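Local coordinates for SnoaL-like domain-containing protein (Silicibacter pomeroyi, PDB 3FLJ), which is of unknown function but adopts a cystatin-like fold of the SnoaL-like family and may, as in relatives, hold a small molecule in a pocket of its cone-shaped domain, at residues L68-Q73 against A145-Y150. Sequence-based numbering, arbitrary orientation.
Sequences LGHVGQ and ARFLKY
H70 lays the CD2–NE2 side of its imidazole against F147 CE1, which lies near the imidazole plane, 3.8 Å from H70 CD2 and 3.9 Å from H70 NE2. The two rings touch by their borders without stacking, with centroids 5.9 Å apart and planes inclined at 51°. The first torsion of H70 (chi1 -74°) sets CG anti to the carbonyl carbon, sending the ring out from helix 61-74 toward the C-terminal segment. F147 is backed on one face by Y150, whose CD2 sits 3.9 Å above the ring centre; the F147 ring also meets W58. Next to this pair, R146 brings NH2 to 4.3 Å from H70 NE2, which lies near the guanidinium plane, at its edge. D144, just ahead of the segment, joins the two: its OD2 accepts a hydrogen bond from H70 NE2 and forms a salt bridge with R146 NH2, while R146 NH1 forms a salt bridge with E36. The contact thus ties the chain's C-terminal turn to helix 61-74 by a small aromatic touch beside a shared carboxylate; with R140 NH1 weakly hydrogen-bonded to H70 ND1, the imidazole is probably neutral, its proton on NE2.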
# COMPACT_ATOMS: atom_id res chain seq x y z
N LEU A 68 -5.01 -6.13 15.48
CA LEU A 68 -5.83 -6.37 14.28
C LEU A 68 -7.33 -6.35 14.56
O LEU A 68 -8.10 -5.85 13.72
CB LEU A 68 -5.42 -7.67 13.56
CG LEU A 68 -4.04 -7.65 12.89
CD1 LEU A 68 -3.61 -9.08 12.52
CD2 LEU A 68 -4.04 -6.74 11.64
N GLY A 69 -7.73 -6.88 15.73
CA GLY A 69 -9.11 -6.80 16.22
C GLY A 69 -9.59 -5.36 16.32
O GLY A 69 -10.69 -5.05 15.85
N HIS A 70 -8.75 -4.48 16.90
CA HIS A 70 -9.05 -3.04 16.99
C HIS A 70 -9.11 -2.34 15.64
O HIS A 70 -9.98 -1.50 15.44
CB HIS A 70 -8.08 -2.30 17.93
CG HIS A 70 -8.32 -2.58 19.38
ND1 HIS A 70 -9.49 -2.22 20.01
CD2 HIS A 70 -7.54 -3.16 20.32
CE1 HIS A 70 -9.42 -2.58 21.28
NE2 HIS A 70 -8.25 -3.15 21.50
N VAL A 71 -8.20 -2.68 14.72
CA VAL A 71 -8.21 -2.10 13.35
C VAL A 71 -9.52 -2.44 12.64
O VAL A 71 -10.16 -1.55 12.06
CB VAL A 71 -6.98 -2.52 12.49
CG1 VAL A 71 -7.09 -1.96 11.07
CG2 VAL A 71 -5.67 -2.05 13.12
N GLY A 72 -9.92 -3.71 12.72
CA GLY A 72 -11.19 -4.21 12.16
C GLY A 72 -12.43 -3.50 12.70
O GLY A 72 -13.38 -3.26 11.96
N GLN A 73 -12.39 -3.17 14.00
CA GLN A 73 -13.44 -2.41 14.68
C GLN A 73 -13.53 -0.96 14.18
O GLN A 73 -14.64 -0.45 13.99
CB GLN A 73 -13.20 -2.40 16.19
CG GLN A 73 -13.42 -3.74 16.90
CD GLN A 73 -14.80 -3.93 17.48
OE1 GLN A 73 -15.78 -3.29 17.08
NE2 GLN A 73 -14.89 -4.82 18.46
N ALA A 145 -7.17 -2.13 28.61
CA ALA A 145 -6.26 -2.44 29.74
C ALA A 145 -5.26 -3.59 29.53
O ALA A 145 -4.21 -3.61 30.18
CB ALA A 145 -7.04 -2.65 31.04
N ARG A 146 -5.57 -4.52 28.61
CA ARG A 146 -4.64 -5.61 28.22
C ARG A 146 -3.33 -5.09 27.62
O ARG A 146 -2.30 -5.77 27.71
CB ARG A 146 -5.25 -6.53 27.18
CG ARG A 146 -6.52 -7.26 27.61
CD ARG A 146 -7.03 -8.17 26.50
NE ARG A 146 -7.24 -7.45 25.24
CZ ARG A 146 -7.77 -7.96 24.13
NH1 ARG A 146 -8.24 -9.20 24.08
NH2 ARG A 146 -7.89 -7.17 23.07
N PHE A 147 -3.37 -3.91 27.00
CA PHE A 147 -2.18 -3.29 26.43
C PHE A 147 -1.11 -2.83 27.41
O PHE A 147 -0.05 -2.47 26.93
CB PHE A 147 -2.54 -2.24 25.35
CG PHE A 147 -2.92 -2.86 24.05
CD1 PHE A 147 -4.24 -3.28 23.82
CD2 PHE A 147 -1.95 -3.11 23.06
CE1 PHE A 147 -4.60 -3.90 22.61
CE2 PHE A 147 -2.30 -3.74 21.85
CZ PHE A 147 -3.64 -4.13 21.62
N LEU A 148 -1.36 -2.81 28.73
CA LEU A 148 -0.31 -2.57 29.76
C LEU A 148 0.79 -3.64 29.58
O LEU A 148 1.98 -3.30 29.53
CB LEU A 148 -0.86 -2.65 31.20
CG LEU A 148 0.06 -2.19 32.36
CD1 LEU A 148 0.20 -0.67 32.35
CD2 LEU A 148 -0.47 -2.66 33.71
N LYS A 149 0.37 -4.91 29.48
CA LYS A 149 1.27 -6.03 29.18
C LYS A 149 1.81 -5.95 27.73
O LYS A 149 3.01 -6.09 27.52
CB LYS A 149 0.57 -7.39 29.39
N TYR A 150 0.94 -5.69 26.75
CA TYR A 150 1.35 -5.67 25.33
C TYR A 150 2.29 -4.53 24.89
O TYR A 150 2.90 -4.67 23.83
CB TYR A 150 0.16 -5.81 24.38
CG TYR A 150 -0.75 -7.03 24.57
CD1 TYR A 150 -0.25 -8.29 24.98
CD2 TYR A 150 -2.12 -6.96 24.22
CE1 TYR A 150 -1.10 -9.42 25.12
CE2 TYR A 150 -2.98 -8.08 24.35
CZ TYR A 150 -2.46 -9.31 24.79
OH TYR A 150 -3.28 -10.41 24.92